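Local coordinates for glycosylation Associate Protein 1 (Streptococcus agalactiae serotype V, PDB 6OYC) that probably serves, in complex with its partners Gap2 and Gap3, in the glycosylation and accessory Sec export of a streptococcal surface adhesin, at residues A[54-62]-A[147-156]; A[77-86]-A[170-179]. One frame throughout, in Å; residues are numbered along the deposited sequence.

Contact 1. Residues A[54-62]-A[147-156]; sequences NYMPNLRYY and LFDDRGFLSS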
loop_
_atom_site.group_PDB
_atom_site.type_symbol
_atom_site.label_atom_id
_atom_site.label_comp_id
_atom_site.label_asym_id
_atom_site.label_seq_id
_atom_site.Cartn_x
_atom_site.Cartn_y
_atom_site.Cartn_z
ATOM N N ASN A 54 -2.408 10.260 -11.533
ATOM C CA ASN A 54 -3.822 10.069 -11.244
ATOM C C ASN A 54 -4.288 11.042 -10.172
ATOM O O ASN A 54 -3.497 11.701 -9.499
ATOM C CB ASN A 54 -4.106 8.630 -10.804
ATOM C CG ASN A 54 -3.337 8.235 -9.552
ATOM O OD1 ASN A 54 -2.122 8.407 -9.474
ATOM N ND2 ASN A 54 -4.045 7.708 -8.570
ATOM N N TYR A 55 -5.607 11.119 -10.029
ATOM C CA TYR A 55 -6.251 11.990 -9.050
ATOM C C TYR A 55 -5.963 11.490 -7.625
ATOM O O TYR A 55 -6.299 10.350 -7.279
ATOM C CB TYR A 55 -7.752 12.002 -9.350
ATOM C CG TYR A 55 -8.636 12.856 -8.470
ATOM C CD1 TYR A 55 -8.380 14.216 -8.285
ATOM C CD2 TYR A 55 -9.742 12.305 -7.834
ATOM C CE1 TYR A 55 -9.201 14.992 -7.497
ATOM C CE2 TYR A 55 -10.576 13.072 -7.060
ATOM C CZ TYR A 55 -10.296 14.410 -6.886
ATOM O OH TYR A 55 -11.117 15.176 -6.107
ATOM N N MET A 56 -5.336 12.320 -6.794
ATOM C CA MET A 56 -4.918 11.892 -5.451
ATOM C C MET A 56 -5.214 12.968 -4.404
ATOM O O MET A 56 -4.301 13.596 -3.853
ATOM C CB MET A 56 -3.430 11.527 -5.459
ATOM C CG MET A 56 -3.130 10.218 -6.179
ATOM S SD MET A 56 -3.668 8.857 -5.133
ATOM C CE MET A 56 -2.150 8.547 -4.212
ATOM N N PRO A 57 -6.491 13.183 -4.079
ATOM C CA PRO A 57 -6.827 14.230 -3.087
ATOM C C PRO A 57 -6.247 13.968 -1.701
ATOM O O PRO A 57 -6.143 14.905 -0.897
ATOM C CB PRO A 57 -8.360 14.214 -3.065
ATOM C CG PRO A 57 -8.729 12.836 -3.583
ATOM C CD PRO A 57 -7.687 12.486 -4.584
ATOM N N ASN A 58 -5.848 12.733 -1.400
ATOM C CA ASN A 58 -5.257 12.391 -0.113
ATOM C C ASN A 58 -3.752 12.184 -0.210
ATOM O O ASN A 58 -3.172 11.451 0.596
ATOM C CB ASN A 58 -5.915 11.140 0.465
ATOM C CG ASN A 58 -6.093 11.240 1.936
ATOM O OD1 ASN A 58 -6.585 12.254 2.437
ATOM N ND2 ASN A 58 -5.655 10.203 2.668
ATOM N N LEU A 59 -3.109 12.832 -1.188
ATOM C CA LEU A 59 -1.720 12.517 -1.509
ATOM C C LEU A 59 -0.782 12.879 -0.362
ATOM O O LEU A 59 0.190 12.158 -0.097
ATOM C CB LEU A 59 -1.313 13.238 -2.791
ATOM C CG LEU A 59 0.134 13.081 -3.259
ATOM C CD1 LEU A 59 0.505 11.618 -3.402
ATOM C CD2 LEU A 59 0.341 13.817 -4.594
ATOM N N ARG A 60 -1.050 13.986 0.336
ATOM C CA ARG A 60 -0.080 14.433 1.329
ATOM C C ARG A 60 -0.064 13.498 2.543
ATOM O O ARG A 60 1.010 13.155 3.049
ATOM C CB ARG A 60 -0.356 15.891 1.713
ATOM C CG ARG A 60 0.201 16.924 0.674
ATOM C CD ARG A 60 -0.867 17.893 0.151
ATOM N NE ARG A 60 -2.055 17.194 -0.327
ATOM C CZ ARG A 60 -2.238 16.788 -1.580
ATOM N NH1 ARG A 60 -1.316 17.039 -2.516
ATOM N NH2 ARG A 60 -3.352 16.132 -1.898
ATOM N N TYR A 61 -1.239 13.031 2.995
ATOM C CA TYR A 61 -1.242 11.999 4.025
ATOM C C TYR A 61 -0.608 10.727 3.508
ATOM O O TYR A 61 0.141 10.066 4.233
ATOM C CB TYR A 61 -2.656 11.708 4.536
ATOM C CG TYR A 61 -3.095 12.720 5.560
ATOM C CD1 TYR A 61 -2.323 12.966 6.701
ATOM C CD2 TYR A 61 -4.257 13.465 5.381
ATOM C CE1 TYR A 61 -2.712 13.914 7.636
ATOM C CE2 TYR A 61 -4.648 14.407 6.305
ATOM C CZ TYR A 61 -3.865 14.633 7.422
ATOM O OH TYR A 61 -4.259 15.566 8.330
ATOM N N TYR A 62 -0.887 10.374 2.257
ATOM C CA TYR A 62 -0.293 9.162 1.709
ATOM C C TYR A 62 1.226 9.223 1.795
ATOM O O TYR A 62 1.867 8.296 2.309
ATOM C CB TYR A 62 -0.766 8.948 0.271
ATOM C CG TYR A 62 -0.402 7.589 -0.314
ATOM C CD1 TYR A 62 0.816 7.402 -0.975
ATOM C CD2 TYR A 62 -1.283 6.504 -0.236
ATOM C CE1 TYR A 62 1.158 6.167 -1.535
ATOM C CE2 TYR A 62 -0.951 5.261 -0.784
ATOM C CZ TYR A 62 0.271 5.100 -1.438
ATOM O OH TYR A 62 0.618 3.879 -1.994
ATOM N N LEU A 147 -15.916 14.905 -2.352
ATOM C CA LEU A 147 -14.547 14.418 -2.139
ATOM C C LEU A 147 -13.697 15.566 -1.621
ATOM O O LEU A 147 -13.531 16.578 -2.314
ATOM C CB LEU A 147 -13.887 13.907 -3.418
ATOM C CG LEU A 147 -14.108 12.538 -4.035
ATOM C CD1 LEU A 147 -13.771 11.426 -3.031
ATOM C CD2 LEU A 147 -15.549 12.439 -4.573
ATOM N N PHE A 148 -13.132 15.398 -0.439
ATOM C CA PHE A 148 -12.322 16.438 0.170
ATOM C C PHE A 148 -10.851 16.107 -0.003
ATOM O O PHE A 148 -10.443 14.956 0.184
ATOM C CB PHE A 148 -12.677 16.596 1.650
ATOM C CG PHE A 148 -14.079 17.087 1.865
ATOM C CD1 PHE A 148 -14.349 18.457 1.898
ATOM C CD2 PHE A 148 -15.137 16.185 2.006
ATOM C CE1 PHE A 148 -15.635 18.917 2.088
ATOM C CE2 PHE A 148 -16.437 16.647 2.187
ATOM C CZ PHE A 148 -16.684 18.013 2.230
ATOM N N ASP A 149 -10.077 17.116 -0.394
ATOM C CA ASP A 149 -8.624 17.067 -0.386
ATOM C C ASP A 149 -8.133 17.092 1.052
ATOM O O ASP A 149 -8.758 17.702 1.928
ATOM C CB ASP A 149 -8.066 18.282 -1.153
ATOM C CG ASP A 149 -6.591 18.132 -1.553
ATOM O OD1 ASP A 149 -5.709 18.368 -0.689
ATOM O OD2 ASP A 149 -6.327 17.797 -2.741
ATOM N N ASP A 150 -6.997 16.435 1.303
ATOM C CA ASP A 150 -6.467 16.471 2.668
ATOM C C ASP A 150 -5.926 17.841 3.059
ATOM O O ASP A 150 -5.576 18.037 4.217
ATOM C CB ASP A 150 -5.391 15.397 2.876
ATOM C CG ASP A 150 -4.141 15.606 2.019
ATOM O OD1 ASP A 150 -3.706 16.758 1.811
ATOM O OD2 ASP A 150 -3.544 14.589 1.583
ATOM N N ARG A 151 -5.822 18.781 2.128
ATOM C CA ARG A 151 -5.536 20.161 2.503
ATOM C C ARG A 151 -6.791 20.897 2.994
ATOM O O ARG A 151 -6.710 22.076 3.343
ATOM C CB ARG A 151 -4.854 20.901 1.351
ATOM C CG ARG A 151 -3.421 20.418 1.096
ATOM C CD ARG A 151 -2.899 20.735 -0.313
ATOM N NE ARG A 151 -3.641 20.047 -1.370
ATOM C CZ ARG A 151 -3.182 19.857 -2.608
ATOM N NH1 ARG A 151 -1.981 20.306 -2.947
ATOM N NH2 ARG A 151 -3.924 19.212 -3.505
ATOM N N GLY A 152 -7.927 20.211 3.052
ATOM C CA GLY A 152 -9.136 20.761 3.631
ATOM C C GLY A 152 -9.933 21.698 2.746
ATOM O O GLY A 152 -10.507 22.665 3.250
ATOM N N PHE A 153 -9.971 21.453 1.434
ATOM C CA PHE A 153 -10.904 22.120 0.537
ATOM C C PHE A 153 -11.723 21.058 -0.188
ATOM O O PHE A 153 -11.352 19.878 -0.209
ATOM C CB PHE A 153 -10.171 23.035 -0.464
ATOM C CG PHE A 153 -9.258 22.302 -1.413
ATOM C CD1 PHE A 153 -9.747 21.777 -2.603
ATOM C CD2 PHE A 153 -7.911 22.145 -1.115
ATOM C CE1 PHE A 153 -8.904 21.097 -3.489
ATOM C CE2 PHE A 153 -7.060 21.464 -1.991
ATOM C CZ PHE A 153 -7.568 20.939 -3.184
ATOM N N LEU A 154 -12.845 21.473 -0.788
ATOM C CA LEU A 154 -13.647 20.560 -1.616
ATOM C C LEU A 154 -12.959 20.365 -2.964
ATOM O O LEU A 154 -12.881 21.304 -3.749
ATOM C CB LEU A 154 -15.063 21.092 -1.823
ATOM C CG LEU A 154 -16.007 20.195 -2.657
ATOM C CD1 LEU A 154 -16.186 18.793 -2.056
ATOM C CD2 LEU A 154 -17.340 20.866 -2.805
ATOM N N SER A 155 -12.472 19.147 -3.237
ATOM C CA SER A 155 -11.743 18.829 -4.458
ATOM C C SER A 155 -12.658 18.458 -5.620
ATOM O O SER A 155 -12.401 18.869 -6.758
ATOM C CB SER A 155 -10.752 17.684 -4.210
ATOM O OG SER A 155 -9.991 17.398 -5.383
ATOM N N SER A 156 -13.718 17.695 -5.371
ATOM C CA SER A 156 -14.594 17.307 -6.465
ATOM C C SER A 156 -15.941 16.836 -5.916
ATOM O O SER A 156 -16.081 16.536 -4.728
ATOM C CB SER A 156 -13.928 16.227 -7.338
ATOM O OG SER A 156 -13.901 14.950 -6.707
#

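Contact 2. Residues A[77-86]-A[170-179]; sequences FDDIQEIGNV and YLAPSGERIM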
loop_
_atom_site.group_PDB
_atom_site.type_symbol
_atom_site.label_atom_id
_atom_site.label_comp_id
_atom_site.label_asym_id
_atom_site.label_seq_id
_atom_site.Cartn_x
_atom_site.Cartn_y
_atom_site.Cartn_z
ATOM N N PHE A 77 -3.192 16.446 -11.488
ATOM C CA PHE A 77 -4.523 16.958 -11.158
ATOM C C PHE A 77 -4.452 18.236 -10.338
ATOM O O PHE A 77 -5.302 19.112 -10.503
ATOM C CB PHE A 77 -5.351 15.893 -10.432
ATOM C CG PHE A 77 -6.044 14.948 -11.377
ATOM C CD1 PHE A 77 -5.317 13.950 -12.028
ATOM C CD2 PHE A 77 -7.401 15.086 -11.650
ATOM C CE1 PHE A 77 -5.934 13.078 -12.898
ATOM C CE2 PHE A 77 -8.028 14.217 -12.524
ATOM C CZ PHE A 77 -7.290 13.215 -13.160
ATOM N N ASP A 78 -3.461 18.359 -9.446
ATOM C CA ASP A 78 -3.208 19.630 -8.765
ATOM C C ASP A 78 -3.016 20.764 -9.777
ATOM O O ASP A 78 -3.571 21.859 -9.626
ATOM C CB ASP A 78 -1.973 19.504 -7.865
ATOM C CG ASP A 78 -2.283 18.885 -6.494
ATOM O OD1 ASP A 78 -3.305 18.185 -6.316
ATOM O OD2 ASP A 78 -1.472 19.098 -5.581
ATOM N N ASP A 79 -2.219 20.508 -10.812
ATOM C CA ASP A 79 -2.000 21.467 -11.895
ATOM C C ASP A 79 -3.312 21.816 -12.598
ATOM O O ASP A 79 -3.693 22.985 -12.701
ATOM C CB ASP A 79 -0.997 20.847 -12.870
ATOM C CG ASP A 79 -0.543 21.798 -13.966
ATOM O OD1 ASP A 79 -1.137 22.876 -14.153
ATOM O OD2 ASP A 79 0.429 21.434 -14.659
ATOM N N ILE A 80 -4.010 20.800 -13.098
ATOM C CA ILE A 80 -5.314 21.010 -13.719
ATOM C C ILE A 80 -6.207 21.863 -12.829
ATOM O O ILE A 80 -6.770 22.872 -13.268
ATOM C CB ILE A 80 -5.972 19.658 -14.025
ATOM C CG1 ILE A 80 -5.116 18.888 -15.023
ATOM C CG2 ILE A 80 -7.409 19.846 -14.512
ATOM C CD1 ILE A 80 -5.655 17.514 -15.312
ATOM N N GLN A 81 -6.354 21.468 -11.565
ATOM C CA GLN A 81 -7.364 22.070 -10.706
ATOM C C GLN A 81 -6.954 23.421 -10.134
ATOM O O GLN A 81 -7.734 23.987 -9.366
ATOM C CB GLN A 81 -7.715 21.114 -9.561
ATOM C CG GLN A 81 -8.479 19.869 -10.001
ATOM C CD GLN A 81 -8.752 18.948 -8.842
ATOM O OE1 GLN A 81 -8.058 17.934 -8.668
ATOM N NE2 GLN A 81 -9.747 19.307 -8.010
ATOM N N GLU A 82 -5.763 23.938 -10.475
ATOM C CA GLU A 82 -5.319 25.286 -10.068
ATOM C C GLU A 82 -5.250 25.406 -8.552
ATOM O O GLU A 82 -5.659 26.414 -7.962
ATOM C CB GLU A 82 -6.210 26.386 -10.657
ATOM C CG GLU A 82 -6.112 26.450 -12.158
ATOM C CD GLU A 82 -7.078 27.441 -12.789
ATOM O OE1 GLU A 82 -7.699 28.251 -12.061
ATOM O OE2 GLU A 82 -7.217 27.385 -14.026
ATOM N N ILE A 83 -4.740 24.359 -7.913
ATOM C CA ILE A 83 -4.727 24.345 -6.461
ATOM C C ILE A 83 -3.639 25.271 -5.919
ATOM O O ILE A 83 -3.898 26.092 -5.031
ATOM C CB ILE A 83 -4.613 22.891 -5.964
ATOM C CG1 ILE A 83 -5.986 22.225 -6.138
ATOM C CG2 ILE A 83 -4.167 22.818 -4.508
ATOM C CD1 ILE A 83 -5.913 20.755 -6.399
ATOM N N GLY A 84 -2.427 25.208 -6.468
ATOM C CA GLY A 84 -1.435 26.164 -5.994
ATOM C C GLY A 84 -1.047 25.897 -4.550
ATOM O O GLY A 84 -1.106 24.771 -4.048
ATOM N N ASN A 85 -0.646 26.946 -3.858
ATOM C CA ASN A 85 -0.186 26.780 -2.485
ATOM C C ASN A 85 -1.300 27.167 -1.509
ATOM O O ASN A 85 -1.277 28.205 -0.861
ATOM C CB ASN A 85 1.082 27.595 -2.269
ATOM C CG ASN A 85 1.555 27.550 -0.838
ATOM O OD1 ASN A 85 1.587 26.494 -0.212
ATOM N ND2 ASN A 85 1.963 28.712 -0.319
ATOM N N VAL A 86 -2.286 26.277 -1.417
ATOM C CA VAL A 86 -3.503 26.549 -0.661
ATOM C C VAL A 86 -3.216 26.497 0.832
ATOM O O VAL A 86 -2.422 25.671 1.302
ATOM C CB VAL A 86 -4.590 25.534 -1.054
ATOM C CG1 VAL A 86 -4.184 24.120 -0.642
ATOM C CG2 VAL A 86 -5.910 25.888 -0.404
ATOM N N TYR A 170 -14.587 18.512 -11.087
ATOM C CA TYR A 170 -13.360 18.778 -10.352
ATOM C C TYR A 170 -13.223 20.275 -10.152
ATOM O O TYR A 170 -13.370 21.047 -11.105
ATOM C CB TYR A 170 -12.127 18.252 -11.078
ATOM C CG TYR A 170 -12.051 16.760 -11.307
ATOM C CD1 TYR A 170 -12.838 16.144 -12.285
ATOM C CD2 TYR A 170 -11.143 15.970 -10.590
ATOM C CE1 TYR A 170 -12.742 14.772 -12.526
ATOM C CE2 TYR A 170 -11.041 14.588 -10.815
ATOM C CZ TYR A 170 -11.843 14.002 -11.789
ATOM O OH TYR A 170 -11.742 12.654 -12.046
ATOM N N LEU A 171 -12.913 20.678 -8.926
ATOM C CA LEU A 171 -13.007 22.067 -8.509
ATOM C C LEU A 171 -11.635 22.619 -8.159
ATOM O O LEU A 171 -10.712 21.876 -7.812
ATOM C CB LEU A 171 -13.950 22.217 -7.302
ATOM C CG LEU A 171 -15.361 21.597 -7.410
ATOM C CD1 LEU A 171 -16.238 21.886 -6.192
ATOM C CD2 LEU A 171 -16.072 22.070 -8.666
ATOM N N ALA A 172 -11.514 23.950 -8.278
ATOM C CA ALA A 172 -10.439 24.711 -7.651
ATOM C C ALA A 172 -10.836 25.056 -6.214
ATOM O O ALA A 172 -12.012 24.942 -5.845
ATOM C CB ALA A 172 -10.160 25.983 -8.454
ATOM N N PRO A 173 -9.876 25.460 -5.372
ATOM C CA PRO A 173 -10.224 25.783 -3.969
ATOM C C PRO A 173 -11.226 26.919 -3.831
ATOM O O PRO A 173 -11.872 27.037 -2.782
ATOM C CB PRO A 173 -8.869 26.140 -3.332
ATOM C CG PRO A 173 -7.852 25.389 -4.178
ATOM C CD PRO A 173 -8.413 25.411 -5.592
ATOM N N SER A 174 -11.387 27.750 -4.853
ATOM C CA SER A 174 -12.440 28.752 -4.875
ATOM C C SER A 174 -13.826 28.147 -5.023
ATOM O O SER A 174 -14.819 28.860 -4.812
ATOM C CB SER A 174 -12.221 29.712 -6.037
ATOM O OG SER A 174 -12.514 29.021 -7.240
ATOM N N GLY A 175 -13.915 26.869 -5.397
ATOM C CA GLY A 175 -15.173 26.257 -5.745
ATOM C C GLY A 175 -15.481 26.252 -7.229
ATOM O O GLY A 175 -16.410 25.539 -7.652
ATOM N N GLU A 176 -14.748 27.032 -8.031
ATOM C CA GLU A 176 -14.976 27.059 -9.477
ATOM C C GLU A 176 -14.689 25.698 -10.112
ATOM O O GLU A 176 -13.678 25.054 -9.822
ATOM C CB GLU A 176 -14.090 28.122 -10.146
ATOM C CG GLU A 176 -14.464 28.345 -11.604
ATOM C CD GLU A 176 -13.603 29.384 -12.307
ATOM O OE1 GLU A 176 -12.459 29.638 -11.849
ATOM O OE2 GLU A 176 -14.077 29.939 -13.327
ATOM N N ARG A 177 -15.572 25.274 -11.004
ATOM C CA ARG A 177 -15.380 24.021 -11.712
ATOM C C ARG A 177 -14.321 24.168 -12.799
ATOM O O ARG A 177 -14.431 25.033 -13.672
ATOM C CB ARG A 177 -16.695 23.550 -12.324
ATOM C CG ARG A 177 -16.545 22.187 -12.997
ATOM C CD ARG A 177 -17.886 21.601 -13.325
ATOM N NE ARG A 177 -18.514 22.302 -14.431
ATOM C CZ ARG A 177 -19.797 22.643 -14.461
ATOM N NH1 ARG A 177 -20.575 22.338 -13.434
ATOM N NH2 ARG A 177 -20.299 23.287 -15.517
ATOM N N ILE A 178 -13.296 23.324 -12.754
ATOM C CA ILE A 178 -12.301 23.326 -13.822
ATOM C C ILE A 178 -12.699 22.391 -14.947
ATOM O O ILE A 178 -12.553 22.732 -16.121
ATOM C CB ILE A 178 -10.910 22.961 -13.286
ATOM C CG1 ILE A 178 -10.510 23.917 -12.163
ATOM C CG2 ILE A 178 -9.914 22.976 -14.419
ATOM C CD1 ILE A 178 -10.401 25.334 -12.592
ATOM N N MET A 179 -13.199 21.205 -14.618
ATOM C CA MET A 179 -13.582 20.268 -15.666
ATOM C C MET A 179 -14.614 19.299 -15.119
ATOM O O MET A 179 -14.706 19.074 -13.908
ATOM C CB MET A 179 -12.374 19.505 -16.220
ATOM C CG MET A 179 -11.732 18.611 -15.187
ATOM S SD MET A 179 -10.325 17.683 -15.761
ATOM C CE MET A 179 -9.836 16.882 -14.241
#

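Contact 1. Residues A[54-62]-A[147-156]
R60 meets two acidic residues and a second arginine of the 149-152 turn. Its NE donates to D150 OD1 at 2.7 Å (N-H angle 164°), a salt bridge in the guanidinium plane, NE reaching the oxygen on the syn side of the carboxylate, somewhat out of its plane. D150 OD2 takes the backbone N of Y61 at 3.1 Å from above the carboxylate plane and, weakly, that of R60, so a short aspartate suits the first turn of helix 59-65. D149 OD1 lies 3.5 Å from R60 NH2 but well out of the guanidinium plane, a pairing of charge alone with no N-H pointing at it. On one face of the R60 guanidinium lies that of R151, centres 3.4 Å apart and planes 5° from parallel. The two like charges are probably offset by the acids around them: R151 grips D149 side-on, NE to OD1 and NH2 to OD2, its backbone N also giving to OD1 in an Asx turn, and D78 binds R151 NH1. Thus the hairpin of antiparallel strands 141-148 and 154-161 meets the helix that follows strand 48-52 of the parallel sheet. Backbone D150 N donates to P57 O at 2.8 Å. At the far end the Y55 hydroxyl hydrogen-bonds S155 OG (2.6 Å) and S156 OG (2.9 Å). Both serines face L147 in a classic beta bulge, letting two consecutive small hydroxyls reach one phenol. With CG anti to the backbone N (chi1 -179°), the Y55 ring extends toward them, P57 CD over the centre of one face. Farther out, Q81 bonds to S155 OG and Q168 to S156 OG.

Contact 2. Residues A[77-86]-A[170-179]
The Y170 ring has the methyl CE of M179 on one face, 3.6 Å above the plane and offset toward the rim, and Q81 OE1 near its plane at the edge. F77 comes to it obliquely, planes 40° apart, with CE2 of F77 and CE2 of Y170 at 3.5 Å; the same F77 carbon touches M179 CE. An unbranched methionine suits this place, its chain extended beyond CG so that the methyl slips between F77, Y170 and I80, whose CG2 lies 3.8 Å from M179 SD. The amide of Q81 stands steeply to the Y170 ring (81°) and sends NE2 to L171 O at 2.8 Å, in the carbonyl plane and on a lone pair. I178 and M179 both face Y170, a classic beta bulge in the hairpin of strands 164-171 and 177-182, which turns two successive apolar side chains toward the end of helix 76-80. That helix closes in a Schellman motif, E82 taking positive phi. Here I178 CG2 packs on I80 O at 3.3 Å, CD1 of I178 touches CD of E82, and the E82 carboxylate forms a salt bridge with K196. P173 in the hairpin turn presents its rigid ring to the departing chain, CD 4.0 Å from I83 CG1 and CB touching V86 CG2. Helix 208-223 lies against F77, I80 and M179, and the Y170 hydroxyl hydrogen-bonds E181.

From the N terminus, the chain passes 54-62 after strand 48-52, then strand 73-75 at the edge of the parallel sheet and helix 76-80, before entering the antiparallel sheet. Contact 1 closes a loop when the hairpin at 147-156 returns to 54-62; contact 2 closes another when the next hairpin but one, 170-179, returns to 77-86. The segments alternate, so the two loops cross rather than nest. Their centres are 11 Å apart, and strands 154-161 and 164-171 lie side by side, S155 O probably accepting from L171 N. Together they tie the antiparallel sheet to the edge of the N-terminal parallel sheet, with Y55 also packing on F77.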